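PDB 5GVV: glycosyl transferase family 8 from Streptococcus pneumoniae, which transfers galactose from UDP-galactose to the terminal glucose of the already glycosylated serine-rich repeat protein PsrP. Local coordinates for residues F88-I93 with V102-S107; E125-A130 with G154-R159; A143-I148 with Q195-I200. One frame throughout, in Å; residues are numbered along the deposited sequence.

Interaction 1. Residues F88-I93 with V102-S107; sequences FARYFI and VLYLDS. With MN (manganese (II) ion), chain C; UDP (uridine-5'-diphosphate), chain D.
Arg90 drapes over the side chain of Tyr104 and reaches Asp106 with its guanidinium. The packing is tight at the phenol. Arg90 CB lies over one face of the ring, 4.3 Å from the centroid of Tyr104 and 19° off the ring normal, a CH-pi contact displaced toward the rim. Arg90 CG is tucked over its own backbone (chi1 59°), and a bend at chi3 then brings the guanidinium round so that Tyr104 OH lies 3.3 Å from Arg90 CZ, over the centre of the guanidinium face. Tyr104 OH donates to Asp106 OD1 at 2.7 Å, meeting it almost head-on. Arg90 NH1 forms a salt bridge to Asp106 OD1 at 3.2 Å, with the guanidinium and carboxylate planes 77° apart. OD1 is thus gripped twice, which should hold the carboxylate in place while Asp106 OD2 binds manganese at 2.1 Å. The arginine charge is shared with Asp177, which forms a second salt bridge. Ile93 CD1 packs on Tyr104 CB at 3.9 Å.

Packing is looser toward Val102, where Ile93 CG2 only grazes Val102 CG1 at 4.2 Å. Separate waters bridge at the two ends of the guanidinium: one joins Arg90 NH1 to Asp106 OD2, and another accepts weak bonds from Arg90 N and NE and donates to Tyr104 OH. Beyond the carboxylate, Ser107 N donates a hydrogen bond to O3' of the UDP ribose and Ser107 OG is hydrogen-bonded to O2'. Asp108, His227 and the UDP oxygens O1A and O3B join Asp106 on the metal, in the DxD-type manganese and nucleotide site of a GT-A glycosyltransferase.

Interaction 2. Residues E125-A130 with G154-R159; sequences ENYLAA and GSETIR
Tyr127 reaches across to Glu156 and Ile158 with the CE1 side and the hydroxyl end of its ring, and these three residues make up the whole of a small contact. The apolar part comes from Ile158, whose CD1 methyl meets Tyr127 CE1 at 3.8 Å and approaches the ring obliquely. With chi1 at -58°, CG1 of Ile158 stands beside the backbone N and opposite the carbonyl carbon, and chi2 near -60° folds the chain so that CD1 meets the ring.

A second kind of contact is aliphatic chain against ring edge. Glu156 CG lies in the plane of the tyrosine ring, 3.5 Å from Tyr127 OH, while the glutamate crosses the ring at about a right angle. The bend at chi2 carries its carboxylate past the hydroxyl, and Glu156 OE1 comes no nearer than 3.6 Å to Tyr127 OH, so the pair meets by packing.

The sharp turn at Thr157, with positive phi, ends helix 150-155 in a Schellman motif and places Glu156 and Ile158 on the two flanks of the helix junction. Thr157 also stands at the N-cap position of helix 158-167, though its side chain makes no capping bond.

Around this contact, Lys152 makes a cation-pi interaction with Tyr127, Phe185 of helix 176-185 meets its ring, and Trp153 NE1 hydrogen-bonds to Tyr127 O. Tyr127, the residue leading into strand 128-131, thereby joins that strand to the junction of helices 150-155 and 158-167, beside helix 176-185.

Interaction 3. Residues A143-I148 with Q195-I200; sequences AGVLLI and QYNFQI
The side chains of Val145 and Asn197 run antiparallel alongside each other, one leaving the central sheet and the other leaving the loop after strand 189-192. Asn197 can be followed outward. Asn197 CB rests on the CG2 methyl of Val145 at 3.8 Å. Asn197 CG, anti to the backbone N (chi1 -169°), comes closer to the same methyl, 3.6 Å from Val145 CG2. At the tip, Asn197 ND2 still packs on Val145 CG2 at 3.6 Å, and the amide divides its polar work: OD1 accepts a hydrogen bond from ND1 of the manganese ligand His227, whereas Asn197 ND2 bonds to Asn142 OD1 and to a water 2.9 Å away. That water donates in turn to Val145 O at 2.7 Å, so the loop side chain is tied to the strand backbone through one solvent molecule.

Both Val145 methyls, CG1 and CG2, lie 3.5 Å from Tyr196 O, a carbonyl buried here without a polar partner in the model. The direct contact is therefore van der Waals packing of valine methyls on polar groups, with the polar link passing through water. Because Asn197 accepts from ND1, the metal-binding NE2 of His227 probably keeps its lone pair for manganese, which would make this amide a second-shell group orienting the histidine.

Overall arrangement
From the N terminus, interaction 1 comes first and closes a short loop, bringing the 3-10 turn of 88-93 back against strand 101-105. Interactions 2 and 3 follow and cross: interaction 2 closes the stretch holding strand 145-149, and interaction 3 starts within it and closes a longer one through helices 158-167 and 176-185. All three reach the same mixed sheet, in which strand 145-149 lies between 101-105 and 128-131. Segment 143-148 thus pairs with the strands of interactions 1 and 2, with Tyr104 N close to Leu146 O and Ala129 N close to Leu147 O. Arg159 also packs on Tyr91 and Phe92, linking helix 158-167 to the loop of interaction 1.

Interaction 1. Residues F88-I93 with V102-S107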
loop_
_atom_site.group_PDB
_atom_site.type_symbol
_atom_site.label_atom_id
_atom_site.label_comp_id
_atom_site.label_asym_id
_atom_site.label_seq_id
_atom_site.Cartn_x
_atom_site.Cartn_y
_atom_site.Cartn_z
ATOM N N PHE A 88 1.602 6.106 19.860
ATOM C CA PHE A 88 1.688 5.810 21.287
ATOM C C PHE A 88 1.683 4.314 21.608
ATOM O O PHE A 88 1.802 3.921 22.770
ATOM C CB PHE A 88 0.528 6.484 22.023
ATOM C CG PHE A 88 0.512 7.982 21.897
ATOM C CD1 PHE A 88 1.204 8.769 22.807
ATOM C CD2 PHE A 88 -0.203 8.605 20.882
ATOM C CE1 PHE A 88 1.195 10.151 22.705
ATOM C CE2 PHE A 88 -0.220 9.989 20.772
ATOM C CZ PHE A 88 0.483 10.764 21.685
ATOM N N ALA A 89 1.547 3.484 20.580
ATOM C CA ALA A 89 1.332 2.054 20.778
ATOM C C ALA A 89 2.541 1.332 21.370
ATOM O O ALA A 89 2.407 0.243 21.930
ATOM C CB ALA A 89 0.902 1.401 19.472
ATOM N N ARG A 90 3.719 1.940 21.256
ATOM C CA ARG A 90 4.944 1.316 21.753
ATOM C C ARG A 90 4.943 1.176 23.279
ATOM O O ARG A 90 5.746 0.429 23.842
ATOM C CB ARG A 90 6.186 2.078 21.255
ATOM C CG ARG A 90 6.244 3.549 21.650
ATOM C CD ARG A 90 7.337 4.304 20.888
ATOM N NE ARG A 90 6.802 5.028 19.734
ATOM C CZ ARG A 90 7.550 5.663 18.836
ATOM N NH1 ARG A 90 6.979 6.299 17.820
ATOM N NH2 ARG A 90 8.870 5.661 18.947
ATOM N N TYR A 91 4.029 1.887 23.937
ATOM C CA TYR A 91 3.853 1.771 25.381
ATOM C C TYR A 91 3.486 0.336 25.780
ATOM O O TYR A 91 3.913 -0.155 26.831
ATOM C CB TYR A 91 2.754 2.723 25.876
ATOM C CG TYR A 91 3.054 4.207 25.757
ATOM C CD1 TYR A 91 4.312 4.661 25.385
ATOM C CD2 TYR A 91 2.072 5.155 26.033
ATOM C CE1 TYR A 91 4.584 6.017 25.280
ATOM C CE2 TYR A 91 2.334 6.512 25.926
ATOM C CZ TYR A 91 3.595 6.936 25.553
ATOM O OH TYR A 91 3.867 8.284 25.451
ATOM N N PHE A 92 2.704 -0.335 24.932
ATOM C CA PHE A 92 2.141 -1.648 25.267
ATOM C C PHE A 92 3.053 -2.818 24.900
ATOM O O PHE A 92 2.630 -3.973 24.936
ATOM C CB PHE A 92 0.780 -1.834 24.589
ATOM C CG PHE A 92 -0.234 -0.790 24.964
ATOM C CD1 PHE A 92 -0.999 -0.931 26.113
ATOM C CD2 PHE A 92 -0.423 0.331 24.164
ATOM C CE1 PHE A 92 -1.937 0.027 26.463
ATOM C CE2 PHE A 92 -1.359 1.294 24.505
ATOM C CZ PHE A 92 -2.119 1.142 25.655
ATOM N N ILE A 93 4.298 -2.519 24.548
ATOM C CA ILE A 93 5.260 -3.561 24.183
ATOM C C ILE A 93 5.365 -4.725 25.186
ATOM O O ILE A 93 5.246 -5.886 24.788
ATOM C CB ILE A 93 6.657 -2.966 23.844
ATOM C CG1 ILE A 93 6.630 -2.310 22.458
ATOM C CG2 ILE A 93 7.729 -4.041 23.875
ATOM C CD1 ILE A 93 7.876 -1.494 22.128
ATOM N N VAL A 102 14.207 -6.830 23.423
ATOM C CA VAL A 102 13.581 -6.660 22.118
ATOM C C VAL A 102 13.976 -5.318 21.485
ATOM O O VAL A 102 14.213 -4.331 22.190
ATOM C CB VAL A 102 12.038 -6.809 22.220
ATOM C CG1 VAL A 102 11.453 -5.766 23.153
ATOM C CG2 VAL A 102 11.380 -6.742 20.842
ATOM N N LEU A 103 14.078 -5.290 20.160
ATOM C CA LEU A 103 14.376 -4.054 19.441
ATOM C C LEU A 103 13.108 -3.457 18.841
ATOM O O LEU A 103 12.521 -4.040 17.923
ATOM C CB LEU A 103 15.382 -4.320 18.322
ATOM C CG LEU A 103 15.696 -3.128 17.413
ATOM C CD1 LEU A 103 16.387 -2.019 18.211
ATOM C CD2 LEU A 103 16.548 -3.558 16.233
ATOM N N TYR A 104 12.677 -2.305 19.353
ATOM C CA TYR A 104 11.576 -1.578 18.720
ATOM C C TYR A 104 12.072 -0.739 17.542
ATOM O O TYR A 104 13.131 -0.111 17.616
ATOM C CB TYR A 104 10.827 -0.674 19.712
ATOM C CG TYR A 104 9.930 0.304 18.988
ATOM C CD1 TYR A 104 8.682 -0.088 18.519
ATOM C CD2 TYR A 104 10.352 1.604 18.723
ATOM C CE1 TYR A 104 7.868 0.793 17.823
ATOM C CE2 TYR A 104 9.548 2.490 18.027
ATOM C CZ TYR A 104 8.308 2.079 17.581
ATOM O OH TYR A 104 7.506 2.965 16.889
ATOM N N LEU A 105 11.301 -0.717 16.460
ATOM C CA LEU A 105 11.641 0.140 15.325
ATOM C C LEU A 105 10.433 0.922 14.828
ATOM O O LEU A 105 9.338 0.367 14.691
ATOM C CB LEU A 105 12.211 -0.686 14.168
ATOM C CG LEU A 105 13.488 -1.492 14.389
ATOM C CD1 LEU A 105 13.769 -2.399 13.201
ATOM C CD2 LEU A 105 14.673 -0.585 14.645
ATOM N N ASP A 106 10.633 2.208 14.551
ATOM C CA ASP A 106 9.653 2.986 13.799
ATOM C C ASP A 106 9.514 2.344 12.415
ATOM O O ASP A 106 10.325 1.496 12.035
ATOM C CB ASP A 106 10.137 4.427 13.643
ATOM C CG ASP A 106 9.537 5.378 14.674
ATOM O OD1 ASP A 106 8.958 4.906 15.677
ATOM O OD2 ASP A 106 9.666 6.609 14.480
ATOM N N SER A 107 8.505 2.747 11.647
ATOM C CA SER A 107 8.316 2.165 10.323
ATOM C C SER A 107 8.602 3.158 9.203
ATOM O O SER A 107 8.449 2.827 8.021
ATOM C CB SER A 107 6.905 1.613 10.186
ATOM O OG SER A 107 5.974 2.631 10.485
HETATM MN MN MN C . 9.920 7.689 12.737
HETATM N N1 UDP D . 2.481 5.716 12.570
HETATM C C2 UDP D . 1.472 4.987 11.971
HETATM N N3 UDP D . 0.587 5.593 11.098
HETATM C C4 UDP D . 0.707 6.941 10.823
HETATM C C5 UDP D . 1.729 7.674 11.427
HETATM C C6 UDP D . 2.537 7.072 12.390
HETATM O O2 UDP D . 1.365 3.789 12.218
HETATM O O4 UDP D . -0.082 7.481 10.041
HETATM C "C1'" UDP D . 3.410 5.031 13.496
HETATM C "C2'" UDP D . 4.612 4.518 12.718
HETATM O "O2'" UDP D . 5.078 3.310 13.275
HETATM C "C3'" UDP D . 5.656 5.589 12.935
HETATM C "C4'" UDP D . 5.316 6.084 14.335
HETATM O "O4'" UDP D . 3.911 5.940 14.463
HETATM O "O3'" UDP D . 6.959 5.053 12.850
HETATM C "C5'" UDP D . 5.739 7.532 14.567
HETATM O "O5'" UDP D . 5.556 8.254 13.368
HETATM P PA UDP D . 6.821 8.991 12.709
HETATM O O1A UDP D . 7.817 7.938 12.421
HETATM O O2A UDP D . 6.420 9.726 11.487
HETATM O O3A UDP D . 7.357 10.017 13.837
HETATM P PB UDP D . 8.863 10.607 13.851
HETATM O O1B UDP D . 9.151 11.236 15.161
HETATM O O2B UDP D . 8.962 11.645 12.800
HETATM O O3B UDP D . 9.836 9.520 13.585
HETATM O O HOH W 1 4.766 3.364 18.535
HETATM O O HOH W 2 9.231 7.878 17.047
#

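Interaction 2. Residues E125-A130 with G154-R159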
loop_
_atom_site.group_PDB
_atom_site.type_symbol
_atom_site.label_atom_id
_atom_site.label_comp_id
_atom_site.label_asym_id
_atom_site.label_seq_id
_atom_site.Cartn_x
_atom_site.Cartn_y
_atom_site.Cartn_z
ATOM N N GLU A 125 21.772 -2.525 33.565
ATOM C CA GLU A 125 20.602 -2.158 34.357
ATOM C C GLU A 125 19.811 -1.034 33.689
ATOM O O GLU A 125 18.789 -0.579 34.215
ATOM C CB GLU A 125 21.023 -1.747 35.773
ATOM C CG GLU A 125 19.890 -1.731 36.802
ATOM C CD GLU A 125 19.933 -2.916 37.751
ATOM O OE1 GLU A 125 20.264 -2.708 38.938
ATOM O OE2 GLU A 125 19.628 -4.050 37.318
ATOM N N ASN A 126 20.280 -0.589 32.526
ATOM C CA ASN A 126 19.554 0.422 31.761
ATOM C C ASN A 126 18.215 -0.113 31.252
ATOM O O ASN A 126 18.136 -1.254 30.800
ATOM C CB ASN A 126 20.402 0.925 30.589
ATOM C CG ASN A 126 21.583 1.772 31.041
ATOM O OD1 ASN A 126 22.719 1.550 30.620
ATOM N ND2 ASN A 126 21.316 2.752 31.895
ATOM N N TYR A 127 17.172 0.708 31.337
ATOM C CA TYR A 127 15.849 0.330 30.837
ATOM C C TYR A 127 15.869 0.141 29.320
ATOM O O TYR A 127 15.070 -0.625 28.767
ATOM C CB TYR A 127 14.809 1.398 31.187
ATOM C CG TYR A 127 14.441 1.508 32.658
ATOM C CD1 TYR A 127 13.262 0.955 33.142
ATOM C CD2 TYR A 127 15.259 2.193 33.552
ATOM C CE1 TYR A 127 12.914 1.067 34.475
ATOM C CE2 TYR A 127 14.917 2.310 34.887
ATOM C CZ TYR A 127 13.746 1.747 35.341
ATOM O OH TYR A 127 13.405 1.857 36.668
ATOM N N LEU A 128 16.780 0.847 28.651
ATOM C CA LEU A 128 16.873 0.782 27.196
ATOM C C LEU A 128 18.184 1.344 26.657
ATOM O O LEU A 128 18.997 1.898 27.405
ATOM C CB LEU A 128 15.688 1.517 26.549
ATOM C CG LEU A 128 15.553 3.035 26.738
ATOM C CD1 LEU A 128 16.287 3.821 25.653
ATOM C CD2 LEU A 128 14.093 3.448 26.784
ATOM N N ALA A 129 18.375 1.190 25.349
ATOM C CA ALA A 129 19.465 1.843 24.629
ATOM C C ALA A 129 18.869 2.625 23.465
ATOM O O ALA A 129 17.935 2.149 22.812
ATOM C CB ALA A 129 20.471 0.821 24.116
ATOM N N ALA A 130 19.398 3.817 23.200
ATOM C CA ALA A 130 18.858 4.655 22.129
ATOM C C ALA A 130 19.908 5.629 21.598
ATOM O O ALA A 130 20.888 5.931 22.283
ATOM C CB ALA A 130 17.638 5.420 22.624
ATOM N N GLY A 154 8.423 -4.789 32.282
ATOM C CA GLY A 154 7.328 -5.554 32.852
ATOM C C GLY A 154 7.171 -5.339 34.346
ATOM O O GLY A 154 6.068 -5.077 34.829
ATOM N N SER A 155 8.279 -5.438 35.077
ATOM C CA SER A 155 8.257 -5.360 36.536
ATOM C C SER A 155 8.090 -3.941 37.074
ATOM O O SER A 155 7.437 -3.735 38.097
ATOM C CB SER A 155 9.514 -6.000 37.127
ATOM O OG SER A 155 10.518 -6.168 36.143
ATOM N N GLU A 156 8.677 -2.968 36.387
ATOM C CA GLU A 156 8.594 -1.581 36.828
ATOM C C GLU A 156 7.277 -0.945 36.386
ATOM O O GLU A 156 7.055 0.242 36.613
ATOM C CB GLU A 156 9.779 -0.780 36.281
ATOM C CG GLU A 156 10.322 0.282 37.227
ATOM C CD GLU A 156 10.979 -0.319 38.453
ATOM O OE1 GLU A 156 12.028 -0.984 38.302
ATOM O OE2 GLU A 156 10.440 -0.134 39.565
ATOM N N THR A 157 6.401 -1.744 35.776
ATOM C CA THR A 157 5.115 -1.265 35.240
ATOM C C THR A 157 5.240 0.005 34.393
ATOM O O THR A 157 4.523 0.985 34.607
ATOM C CB THR A 157 4.035 -1.062 36.343
ATOM O OG1 THR A 157 4.648 -0.673 37.580
ATOM C CG2 THR A 157 3.244 -2.343 36.561
ATOM N N ILE A 158 6.148 -0.028 33.425
ATOM C CA ILE A 158 6.449 1.143 32.608
ATOM C C ILE A 158 5.281 1.557 31.709
ATOM O O ILE A 158 5.067 2.752 31.472
ATOM C CB ILE A 158 7.722 0.919 31.763
ATOM C CG1 ILE A 158 8.911 0.608 32.675
ATOM C CG2 ILE A 158 8.026 2.136 30.901
ATOM C CD1 ILE A 158 9.217 1.717 33.665
ATOM N N ARG A 159 4.526 0.573 31.219
ATOM C CA ARG A 159 3.376 0.852 30.358
ATOM C C ARG A 159 2.386 1.789 31.043
ATOM O O ARG A 159 1.962 2.791 30.464
ATOM C CB ARG A 159 2.676 -0.443 29.925
ATOM C CG ARG A 159 1.433 -0.230 29.048
ATOM C CD ARG A 159 0.146 -0.451 29.838
ATOM N NE ARG A 159 0.082 -1.804 30.383
ATOM C CZ ARG A 159 -0.655 -2.157 31.431
ATOM N NH1 ARG A 159 -1.397 -1.255 32.059
ATOM N NH2 ARG A 159 -0.650 -3.414 31.856
#

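Interaction 3. Residues A143-I148 with Q195-I200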
loop_
_atom_site.group_PDB
_atom_site.type_symbol
_atom_site.label_atom_id
_atom_site.label_comp_id
_atom_site.label_asym_id
_atom_site.label_seq_id
_atom_site.Cartn_x
_atom_site.Cartn_y
_atom_site.Cartn_z
ATOM N N ALA A 143 13.239 8.304 19.722
ATOM C CA ALA A 143 12.490 7.137 20.185
ATOM C C ALA A 143 12.222 6.103 19.096
ATOM O O ALA A 143 11.603 5.067 19.361
ATOM C CB ALA A 143 11.180 7.582 20.808
ATOM N N GLY A 144 12.678 6.386 17.879
ATOM C CA GLY A 144 12.375 5.539 16.736
ATOM C C GLY A 144 13.138 4.228 16.690
ATOM O O GLY A 144 12.780 3.318 15.933
ATOM N N VAL A 145 14.206 4.129 17.476
ATOM C CA VAL A 145 14.967 2.886 17.571
ATOM C C VAL A 145 15.301 2.637 19.034
ATOM O O VAL A 145 16.115 3.355 19.622
ATOM C CB VAL A 145 16.286 2.946 16.773
ATOM C CG1 VAL A 145 17.092 1.660 16.984
ATOM C CG2 VAL A 145 16.022 3.181 15.293
ATOM N N LEU A 146 14.667 1.633 19.628
ATOM C CA LEU A 146 14.858 1.371 21.046
ATOM C C LEU A 146 15.234 -0.078 21.293
ATOM O O LEU A 146 14.443 -0.986 21.014
ATOM C CB LEU A 146 13.591 1.721 21.832
ATOM C CG LEU A 146 13.157 3.182 21.773
ATOM C CD1 LEU A 146 11.832 3.384 22.473
ATOM C CD2 LEU A 146 14.215 4.065 22.399
ATOM N N LEU A 147 16.447 -0.296 21.794
ATOM C CA LEU A 147 16.804 -1.604 22.318
ATOM C C LEU A 147 16.257 -1.662 23.735
ATOM O O LEU A 147 16.735 -0.951 24.618
ATOM C CB LEU A 147 18.316 -1.812 22.313
ATOM C CG LEU A 147 18.712 -3.245 22.668
ATOM C CD1 LEU A 147 17.929 -4.230 21.814
ATOM C CD2 LEU A 147 20.197 -3.459 22.493
ATOM N N ILE A 148 15.256 -2.508 23.951
ATOM C CA ILE A 148 14.450 -2.445 25.166
ATOM C C ILE A 148 14.691 -3.606 26.138
ATOM O O ILE A 148 14.684 -4.772 25.741
ATOM C CB ILE A 148 12.951 -2.370 24.805
ATOM C CG1 ILE A 148 12.644 -1.036 24.117
ATOM C CG2 ILE A 148 12.077 -2.549 26.037
ATOM C CD1 ILE A 148 11.259 -0.949 23.492
ATOM N N GLN A 195 24.678 5.857 13.704
ATOM C CA GLN A 195 24.410 5.012 12.538
ATOM C C GLN A 195 23.319 3.962 12.786
ATOM O O GLN A 195 22.830 3.332 11.842
ATOM C CB GLN A 195 25.693 4.337 12.036
ATOM C CG GLN A 195 26.029 3.013 12.729
ATOM C CD GLN A 195 26.823 2.078 11.826
ATOM O OE1 GLN A 195 26.596 2.031 10.614
ATOM N NE2 GLN A 195 27.753 1.324 12.415
ATOM N N TYR A 196 22.932 3.779 14.044
ATOM C CA TYR A 196 21.870 2.827 14.378
ATOM C C TYR A 196 20.508 3.514 14.471
ATOM O O TYR A 196 19.486 2.877 14.753
ATOM C CB TYR A 196 22.203 2.089 15.671
ATOM C CG TYR A 196 23.271 1.036 15.493
ATOM C CD1 TYR A 196 23.020 -0.096 14.734
ATOM C CD2 TYR A 196 24.519 1.169 16.088
ATOM C CE1 TYR A 196 23.977 -1.066 14.566
ATOM C CE2 TYR A 196 25.488 0.201 15.924
ATOM C CZ TYR A 196 25.208 -0.916 15.162
ATOM O OH TYR A 196 26.163 -1.892 14.991
ATOM N N ASN A 197 20.518 4.819 14.230
ATOM C CA ASN A 197 19.306 5.621 14.096
ATOM C C ASN A 197 19.713 6.929 13.431
ATOM O O ASN A 197 19.735 7.985 14.072
ATOM C CB ASN A 197 18.677 5.896 15.462
ATOM C CG ASN A 197 17.285 6.503 15.360
ATOM O OD1 ASN A 197 16.860 6.963 14.298
ATOM N ND2 ASN A 197 16.579 6.525 16.478
ATOM N N PHE A 198 20.057 6.847 12.150
ATOM C CA PHE A 198 20.611 7.985 11.425
ATOM C C PHE A 198 19.466 8.806 10.851
ATOM O O PHE A 198 18.833 8.417 9.853
ATOM C CB PHE A 198 21.543 7.494 10.318
ATOM C CG PHE A 198 22.436 8.567 9.741
ATOM C CD1 PHE A 198 21.981 9.393 8.721
ATOM C CD2 PHE A 198 23.730 8.744 10.221
ATOM C CE1 PHE A 198 22.803 10.384 8.186
ATOM C CE2 PHE A 198 24.558 9.728 9.688
ATOM C CZ PHE A 198 24.091 10.546 8.669
ATOM N N GLN A 199 19.202 9.944 11.486
ATOM C CA GLN A 199 18.001 10.717 11.200
ATOM C C GLN A 199 18.146 11.641 9.993
ATOM O O GLN A 199 18.194 12.872 10.110
ATOM C CB GLN A 199 17.546 11.447 12.465
ATOM C CG GLN A 199 17.148 10.454 13.575
ATOM C CD GLN A 199 17.511 10.932 14.964
ATOM O OE1 GLN A 199 17.088 12.007 15.385
ATOM N NE2 GLN A 199 18.300 10.134 15.687
ATOM N N ILE A 200 18.195 11.015 8.822
ATOM C CA ILE A 200 18.331 11.718 7.555
ATOM C C ILE A 200 17.112 12.607 7.281
ATOM O O ILE A 200 17.165 13.520 6.451
ATOM C CB ILE A 200 18.534 10.704 6.408
ATOM C CG1 ILE A 200 19.125 11.380 5.169
ATOM C CG2 ILE A 200 17.234 9.974 6.087
ATOM C CD1 ILE A 200 20.620 11.609 5.262
HETATM O O HOH W 3 17.305 5.786 19.160
#